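Local atomic coordinates of cell wall surface anchor family protein (Jo),Cell wall surface anchor family protein (In) (Streptococcus pneumoniae, PDB entry 5MKC), a protein that forms the Jo.In complex of a pneumococcal pilus adhesin, whose two pieces associate autocatalytically through an isopeptide bond. Residues Thr29-Ile34 with Leu48-Tyr53; Glu59-Lys64 with Thr82-Thr87. One frame throughout, in Å; residues are numbered along the deposited sequence. Where two conformers were deposited one is given.

Interaction 1 (Thr29-Ile34 with Leu48-Tyr53); sequences TPYQII and LNPNPY
An antiparallel strand pair within the Jo part of the engineered chain brings I33 against P50 and I34 against N49. At I34 and N49, a hydrogen-bonded pair, I34 N donates to N49 O at 2.8 Å, and N49 N to I34 O at the same distance; the second donor lies in the plane of the I34 carbonyl. One step on, P50 has no N-H to give, and proline suits a non-hydrogen-bonded position, where no N-H is asked for by the strand of I33: its CA hydrogen instead faces Q32 O, at a CA-to-O distance of 3.3 Å. The same oxygen accepts the N-H of N51, but from 39° above the carbonyl plane. Beyond it the strands drift apart, and a water spans them, accepting from Q32 N and donating to N51 O.

The pair belongs to a run of antiparallel strands in which 29-35 lies between strands 21-24 and 44-57. On one side of it, the isoleucine I33 sends CD1 to L48 CD1, 4.0 Å away, the two aliphatic chains crossing at a slant. Y31 runs alongside P50, with ring atom CD1 meeting P50 CB at 4.0 Å; its hydroxyl is hydrogen-bonded to the backbone N of I225 in the In part. The more open side carries I34 and N51. CG1 of I34 sits between its own N and carbonyl carbon (chi1 68°), and the chain extends across N51, bringing I34 CD1 to 3.8 Å from N51 CG, the amide carbon. The N51 side chain, with CG anti to its backbone N, offers CB and that amide as cover for the aliphatic chain. N49, on the same side, turns its amide outward from the pair, where OD1 accepts a hydrogen bond from I66 N of strand 60-69.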
ATOM      1  N   THR A  29       9.878  -6.075 -15.736  1.00 43.99           N
ATOM      2  CA  THR A  29       8.780  -6.542 -16.588  1.00 49.57           C
ATOM      3  C   THR A  29       7.561  -5.623 -16.411  1.00 44.90           C
ATOM      4  O   THR A  29       7.377  -5.044 -15.358  1.00 48.37           O
ATOM      5  CB  THR A  29       8.356  -8.003 -16.271  1.00 45.09           C
ATOM      6  OG1 THR A  29       7.933  -8.108 -14.918  1.00 50.69           O
ATOM      7  CG2 THR A  29       9.495  -8.959 -16.467  1.00 52.33           C
ATOM      8  N   PRO A  30       6.725  -5.485 -17.451  1.00 51.64           N
ATOM      9  CA  PRO A  30       5.588  -4.568 -17.399  1.00 45.43           C
ATOM     10  C   PRO A  30       4.352  -5.131 -16.714  1.00 44.98           C
ATOM     11  O   PRO A  30       4.170  -6.336 -16.653  1.00 46.36           O
ATOM     12  CB  PRO A  30       5.292  -4.300 -18.868  1.00 50.40           C
ATOM     13  CG  PRO A  30       5.812  -5.479 -19.599  1.00 52.11           C
ATOM     14  CD  PRO A  30       6.813  -6.184 -18.741  1.00 51.43           C
ATOM     15  N   TYR A  31       3.541  -4.250 -16.144  1.00 41.21           N
ATOM     16  CA  TYR A  31       2.190  -4.595 -15.710  1.00 37.74           C
ATOM     17  C   TYR A  31       1.198  -3.656 -16.385  1.00 40.08           C
ATOM     18  O   TYR A  31       1.515  -2.513 -16.645  1.00 38.97           O
ATOM     19  CB  TYR A  31       2.046  -4.530 -14.200  1.00 37.86           C
ATOM     20  CG  TYR A  31       2.453  -3.224 -13.539  1.00 36.54           C
ATOM     21  CD1 TYR A  31       1.543  -2.204 -13.347  1.00 39.02           C
ATOM     22  CD2 TYR A  31       3.748  -3.042 -13.042  1.00 38.44           C
ATOM     23  CE1 TYR A  31       1.905  -1.017 -12.703  1.00 38.57           C
ATOM     24  CE2 TYR A  31       4.116  -1.852 -12.423  1.00 39.63           C
ATOM     25  CZ  TYR A  31       3.187  -0.842 -12.250  1.00 37.39           C
ATOM     26  OH  TYR A  31       3.548   0.332 -11.619  1.00 38.68           O
ATOM     27  N   GLN A  32       0.023  -4.164 -16.723  1.00 38.62           N
ATOM     28  CA  GLN A  32      -0.977  -3.366 -17.401  1.00 36.05           C
ATOM     29  C   GLN A  32      -1.671  -2.466 -16.392  1.00 36.19           C
ATOM     30  O   GLN A  32      -1.745  -2.804 -15.206  1.00 34.31           O
ATOM     31  CB  GLN A  32      -2.007  -4.276 -18.075  1.00 42.25           C
ATOM     32  CG  GLN A  32      -1.395  -5.327 -19.003  1.00 43.37           C
ATOM     33  CD  GLN A  32      -0.434  -4.728 -20.051  1.00 47.31           C
ATOM     34  OE1 GLN A  32       0.798  -5.030 -20.058  1.00 44.70           O
ATOM     35  NE2 GLN A  32      -0.971  -3.846 -20.904  1.00 48.32           N
ATOM     36  N   ILE A  33      -2.155  -1.314 -16.850  1.00 37.71           N
ATOM     37  CA  ILE A  33      -2.976  -0.454 -15.999  1.00 40.05           C
ATOM     38  C   ILE A  33      -4.240  -0.072 -16.725  1.00 39.71           C
ATOM     39  O   ILE A  33      -4.207   0.109 -17.913  1.00 50.09           O
ATOM     40  CB  ILE A  33      -2.258   0.825 -15.526  1.00 43.19           C
ATOM     41  CG1 ILE A  33      -1.827   1.675 -16.709  1.00 47.71           C
ATOM     42  CG2 ILE A  33      -1.077   0.500 -14.630  1.00 41.34           C
ATOM     43  CD1 ILE A  33      -0.877   2.776 -16.304  1.00 50.35           C
ATOM     44  N   ILE A  34      -5.348   0.033 -15.992  1.00 41.98           N
ATOM     45  CA  ILE A  34      -6.662   0.291 -16.579  1.00 47.35           C
ATOM     46  C   ILE A  34      -7.515   1.231 -15.720  1.00 43.59           C
ATOM     47  O   ILE A  34      -7.183   1.508 -14.578  1.00 38.54           O
ATOM     48  CB  ILE A  34      -7.441  -1.012 -16.796  1.00 48.76           C
ATOM     49  CG1 ILE A  34      -7.816  -1.626 -15.443  1.00 53.47           C
ATOM     50  CG2 ILE A  34      -6.625  -1.972 -17.665  1.00 54.07           C
ATOM     51  CD1 ILE A  34      -8.845  -2.727 -15.553  1.00 58.01           C
ATOM     52  N   LEU A  48      -6.023   5.358 -12.849  1.00 44.09           N
ATOM     53  CA  LEU A  48      -5.638   4.069 -13.428  1.00 39.34           C
ATOM     54  C   LEU A  48      -5.067   3.149 -12.358  1.00 39.40           C
ATOM     55  O   LEU A  48      -4.284   3.585 -11.523  1.00 38.68           O
ATOM     56  CB  LEU A  48      -4.575   4.290 -14.503  1.00 38.24           C
ATOM     57  CG  LEU A  48      -4.953   5.232 -15.652  1.00 41.92           C
ATOM     58  CD1 LEU A  48      -3.742   5.571 -16.508  1.00 42.49           C
ATOM     59  CD2 LEU A  48      -6.006   4.576 -16.513  1.00 41.45           C
ATOM     60  N   ASN A  49      -5.475   1.881 -12.399  1.00 35.69           N
ATOM     61  CA  ASN A  49      -5.010   0.861 -11.458  1.00 34.75           C
ATOM     62  C   ASN A  49      -4.279  -0.242 -12.220  1.00 38.87           C
ATOM     63  O   ASN A  49      -4.633  -0.554 -13.363  1.00 41.25           O
ATOM     64  CB  ASN A  49      -6.193   0.186 -10.774  1.00 32.32           C
ATOM     65  CG  ASN A  49      -6.488   0.752  -9.398  1.00 33.57           C
ATOM     66  OD1 ASN A  49      -5.643   1.350  -8.748  1.00 34.27           O
ATOM     67  ND2 ASN A  49      -7.699   0.531  -8.936  1.00 32.10           N
ATOM     68  N   PRO A  50      -3.295  -0.871 -11.576  1.00 35.51           N
ATOM     69  CA  PRO A  50      -2.688  -2.057 -12.128  1.00 38.86           C
ATOM     70  C   PRO A  50      -3.741  -3.139 -12.343  1.00 34.73           C
ATOM     71  O   PRO A  50      -4.694  -3.210 -11.583  1.00 37.37           O
ATOM     72  CB  PRO A  50      -1.698  -2.503 -11.034  1.00 40.98           C
ATOM     73  CG  PRO A  50      -1.625  -1.410 -10.052  1.00 37.93           C
ATOM     74  CD  PRO A  50      -2.825  -0.561 -10.214  1.00 37.36           C
ATOM     75  N   ASN A  51      -3.554  -3.967 -13.362  1.00 35.55           N
ATOM     76  CA  ASN A  51      -4.506  -5.018 -13.723  1.00 37.66           C
ATOM     77  C   ASN A  51      -3.751  -6.271 -14.150  1.00 40.36           C
ATOM     78  O   ASN A  51      -3.287  -6.361 -15.283  1.00 43.87           O
ATOM     79  CB  ASN A  51      -5.381  -4.548 -14.870  1.00 41.29           C
ATOM     80  CG  ASN A  51      -6.361  -5.597 -15.330  1.00 44.16           C
ATOM     81  OD1 ASN A  51      -6.510  -5.840 -16.524  1.00 47.17           O
ATOM     82  ND2 ASN A  51      -7.042  -6.203 -14.399  1.00 44.79           N
ATOM     83  N   PRO A  52      -3.635  -7.250 -13.244  1.00 39.61           N
ATOM     84  CA  PRO A  52      -4.257  -7.299 -11.923  1.00 35.14           C
ATOM     85  C   PRO A  52      -3.510  -6.425 -10.918  1.00 34.10           C
ATOM     86  O   PRO A  52      -2.372  -6.077 -11.164  1.00 37.85           O
ATOM     87  CB  PRO A  52      -4.123  -8.776 -11.529  1.00 39.96           C
ATOM     88  CG  PRO A  52      -2.921  -9.276 -12.286  1.00 37.88           C
ATOM     89  CD  PRO A  52      -2.848  -8.469 -13.550  1.00 41.68           C
ATOM     90  N   TYR A  53      -4.148  -6.082  -9.797  1.00 34.84           N
ATOM     91  CA  TYR A  53      -3.503  -5.258  -8.780  1.00 34.82           C
ATOM     92  C   TYR A  53      -2.805  -6.126  -7.724  1.00 33.16           C
ATOM     93  O   TYR A  53      -2.025  -5.619  -6.926  1.00 32.05           O
ATOM     94  CB  TYR A  53      -4.489  -4.235  -8.157  1.00 36.85           C
ATOM     95  CG  TYR A  53      -5.555  -4.821  -7.271  1.00 38.01           C
ATOM     96  CD1 TYR A  53      -5.345  -4.960  -5.881  1.00 38.25           C
ATOM     97  CD2 TYR A  53      -6.783  -5.237  -7.789  1.00 41.14           C
ATOM     98  CE1 TYR A  53      -6.316  -5.506  -5.052  1.00 38.91           C
ATOM     99  CE2 TYR A  53      -7.742  -5.815  -6.965  1.00 37.32           C
ATOM    100  CZ  TYR A  53      -7.510  -5.929  -5.600  1.00 40.18           C
ATOM    101  OH  TYR A  53      -8.483  -6.482  -4.787  1.00 44.58           O
TER
HETATM  102  O   HOH W   1      -0.537  -6.985 -15.837  1.00 39.89           O

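Interaction 2 (Glu59-Lys64 with Thr82-Thr87); sequences EGTLSK and TVSGKT
The flat groups joining T61 to S84 are peptide units, and each carbonyl is approached differently. S84 N comes to T61 O within the plane of that carbonyl, at 2.8 Å, whereas T61 N stands 37° above the plane of the S84 carbonyl. Besides these bonds, V83 CA sits beside T61 O and G60 CA beside S84 O, so each oxygen has a CA-H neighbour as well as an N-H donor. S63 and T82 form the next hydrogen-bonded pair: S63 N lies 2.9 Å from T82 O, and T82 N lies 3.0 Å from S63 O.

One face of the ladder bears T61, S63, T82 and S84. Both S63 and T82 hold their hydroxyl between backbone N and carbonyl carbon (chi1 82° and 81°), which brings S63 OG and T82 OG1 to 2.7 Å, tip to tip. Small hydroxylated residues can meet so closely here. Next along, S84 OG rests 3.5 Å from T61 CB.

The other face carries L62 and V83, both branched and aliphatic and so suited to a buried face. The end of L62 leads off to R55 and I57 of the adjoining strand; V83 also touches I103 and I108 of the In part.

Glycine fits position 60, where a side chain would run into S84 O and the backbone angles would also press it against the preceding carbonyl. Before it, E59 O contacts G85 CA; the E59 side chain leaves the pair, and its OE1 forms a salt bridge with R221. Beyond this end of the ladder, K86 lays CB 3.4 Å from E59 O, and its NZ is hydrogen-bonded to P58 O. Alternating hydrogen-bonded and non-hydrogen-bonded pairs mark an antiparallel ladder; because strands 60-69 and 76-89 follow each other in the Jo part, this ladder is that of a beta hairpin.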
ATOM      1  N   GLU A  59       7.378 -15.170  -1.858  1.00 36.64           N
ATOM      2  CA  GLU A  59       7.014 -15.248  -0.462  1.00 37.05           C
ATOM      3  C   GLU A  59       5.494 -15.214  -0.203  1.00 38.77           C
ATOM      4  O   GLU A  59       5.042 -15.385   0.926  1.00 37.34           O
ATOM      5  CB  GLU A  59       7.664 -14.094   0.294  1.00 36.03           C
ATOM      6  CG  GLU A  59       9.178 -14.156   0.292  1.00 36.01           C
ATOM      7  CD  GLU A  59       9.847 -13.521  -0.940  1.00 39.00           C
ATOM      8  OE1 GLU A  59       9.184 -12.871  -1.770  1.00 38.69           O
ATOM      9  OE2 GLU A  59      11.074 -13.645  -1.057  1.00 36.71           O
ATOM     10  N   GLY A  60       4.714 -14.946  -1.241  1.00 36.30           N
ATOM     11  CA  GLY A  60       3.260 -14.917  -1.107  1.00 33.56           C
ATOM     12  C   GLY A  60       2.625 -14.012  -2.139  1.00 33.63           C
ATOM     13  O   GLY A  60       2.896 -14.123  -3.358  1.00 36.44           O
ATOM     14  N   THR A  61       1.780 -13.101  -1.663  1.00 36.80           N
ATOM     15  CA  THR A  61       1.069 -12.180  -2.563  1.00 40.64           C
ATOM     16  C   THR A  61       1.141 -10.788  -2.010  1.00 44.37           C
ATOM     17  O   THR A  61       1.035 -10.600  -0.790  1.00 40.82           O
ATOM     18  CB  THR A  61      -0.403 -12.606  -2.757  1.00 46.51           C
ATOM     19  OG1 THR A  61      -0.448 -13.894  -3.396  1.00 45.44           O
ATOM     20  CG2 THR A  61      -1.137 -11.634  -3.658  1.00 49.69           C
ATOM     21  N   LEU A  62       1.357  -9.813  -2.888  1.00 38.53           N
ATOM     22  CA  LEU A  62       1.160  -8.442  -2.500  1.00 37.25           C
ATOM     23  C   LEU A  62       0.230  -7.709  -3.462  1.00 34.73           C
ATOM     24  O   LEU A  62      -0.083  -8.211  -4.543  1.00 36.29           O
ATOM     25  CB  LEU A  62       2.497  -7.739  -2.280  1.00 45.70           C
ATOM     26  CG  LEU A  62       3.472  -7.680  -3.442  1.00 43.20           C
ATOM     27  CD1 LEU A  62       2.946  -6.683  -4.460  1.00 47.48           C
ATOM     28  CD2 LEU A  62       4.867  -7.292  -2.993  1.00 42.66           C
ATOM     29  N   SER A  63      -0.290  -6.566  -3.031  1.00 33.30           N
ATOM     30  CA  SER A  63      -1.244  -5.816  -3.840  1.00 33.96           C
ATOM     31  C   SER A  63      -1.222  -4.326  -3.502  1.00 36.69           C
ATOM     32  O   SER A  63      -0.965  -3.935  -2.358  1.00 33.27           O
ATOM     33  CB  SER A  63      -2.665  -6.371  -3.679  1.00 36.69           C
ATOM     34  OG  SER A  63      -3.326  -5.884  -2.511  1.00 34.46           O
ATOM     35  N   LYS A  64      -1.523  -3.516  -4.506  1.00 31.29           N
ATOM     36  CA  LYS A  64      -1.760  -2.108  -4.284  1.00 37.57           C
ATOM     37  C   LYS A  64      -2.755  -1.564  -5.322  1.00 38.81           C
ATOM     38  O   LYS A  64      -2.637  -1.867  -6.508  1.00 32.29           O
ATOM     39  CB  LYS A  64      -0.447  -1.354  -4.355  1.00 31.85           C
ATOM     40  CG  LYS A  64      -0.585   0.126  -4.080  1.00 35.81           C
ATOM     41  CD  LYS A  64       0.770   0.827  -4.071  1.00 30.64           C
ATOM     42  CE  LYS A  64       0.668   2.255  -3.624  1.00 37.54           C
ATOM     43  NZ  LYS A  64       1.963   2.967  -3.818  1.00 35.68           N
ATOM     44  N   THR A  82      -2.047  -4.701   0.332  1.00 35.99           N
ATOM     45  CA  THR A  82      -2.129  -5.951   1.076  1.00 34.22           C
ATOM     46  C   THR A  82      -0.886  -6.798   0.882  1.00 34.53           C
ATOM     47  O   THR A  82      -0.153  -6.642  -0.111  1.00 33.21           O
ATOM     48  CB  THR A  82      -3.365  -6.827   0.732  1.00 36.38           C
ATOM     49  OG1 THR A  82      -3.138  -7.581  -0.466  1.00 38.00           O
ATOM     50  CG2 THR A  82      -4.625  -6.013   0.618  1.00 38.06           C
ATOM     51  N   VAL A  83      -0.666  -7.673   1.861  1.00 31.97           N
ATOM     52  CA  VAL A  83       0.436  -8.624   1.836  0.50 33.22           C
ATOM     53  C   VAL A  83      -0.012  -9.922   2.515  1.00 31.62           C
ATOM     54  O   VAL A  83      -0.667  -9.904   3.552  1.00 32.44           O
ATOM     55  CB  VAL A  83       1.680  -8.071   2.568  0.50 34.70           C
ATOM     56  CG1 VAL A  83       2.786  -9.096   2.607  0.50 39.18           C
ATOM     57  CG2 VAL A  83       2.187  -6.807   1.903  0.50 32.07           C
ATOM     58  N   SER A  84       0.338 -11.056   1.924  1.00 39.27           N
ATOM     59  CA  SER A  84       0.088 -12.342   2.559  1.00 38.80           C
ATOM     60  C   SER A  84       1.306 -13.228   2.334  1.00 36.18           C
ATOM     61  O   SER A  84       2.048 -13.040   1.370  1.00 33.76           O
ATOM     62  CB  SER A  84      -1.186 -13.016   2.012  1.00 39.64           C
ATOM     63  OG  SER A  84      -1.023 -13.360   0.637  1.00 45.32           O
ATOM     64  N   GLY A  85       1.495 -14.207   3.222  1.00 36.99           N
ATOM     65  CA  GLY A  85       2.729 -14.960   3.243  1.00 34.87           C
ATOM     66  C   GLY A  85       2.641 -16.408   2.824  1.00 38.39           C
ATOM     67  O   GLY A  85       1.701 -16.819   2.142  1.00 35.42           O
ATOM     68  N   LYS A  86       3.626 -17.185   3.275  1.00 40.20           N
ATOM     69  CA  LYS A  86       3.744 -18.580   2.927  1.00 40.25           C
ATOM     70  C   LYS A  86       4.417 -19.338   4.069  1.00 40.95           C
ATOM     71  O   LYS A  86       5.416 -18.887   4.593  1.00 40.62           O
ATOM     72  CB  LYS A  86       4.580 -18.719   1.659  1.00 42.43           C
ATOM     73  CG  LYS A  86       4.696 -20.156   1.157  1.00 44.93           C
ATOM     74  CD  LYS A  86       5.646 -20.208  -0.030  1.00 49.60           C
ATOM     75  CE  LYS A  86       7.096 -20.131   0.413  1.00 51.97           C
ATOM     76  NZ  LYS A  86       7.999 -19.864  -0.723  1.00 53.03           N
ATOM     77  N   THR A  87       3.861 -20.490   4.425  1.00 42.42           N
ATOM     78  CA  THR A  87       4.410 -21.342   5.451  1.00 45.60           C
ATOM     79  C   THR A  87       5.375 -22.350   4.829  1.00 49.01           C
ATOM     80  O   THR A  87       5.047 -23.027   3.878  1.00 47.42           O
ATOM     81  CB  THR A  87       3.280 -22.106   6.167  1.00 47.50           C
ATOM     82  OG1 THR A  87       2.458 -21.178   6.885  1.00 45.82           O
ATOM     83  CG2 THR A  87       3.840 -23.135   7.141  1.00 51.29           C
TER

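Interaction 1 closes along the chain before interaction 2 opens, and their centres are about 17 Å apart. Strands 44-57 and 60-69 follow one another and pair as antiparallel neighbours, placing the two contacts in a continuous order: 29-35, 44-57, 60-69, 76-89. They also touch directly. Y53 O lies 3.2 Å from K64 N, a probable hydrogen bond, and P50 CG packs against K64 O. K64 therefore starts from a backbone held by strand 44-57, while its NZ is covalently joined to CG of N205 in the In part, with D110 alongside. Both ladders thus belong to the beta framework that carries the Jo lysine of the isopeptide cross-link.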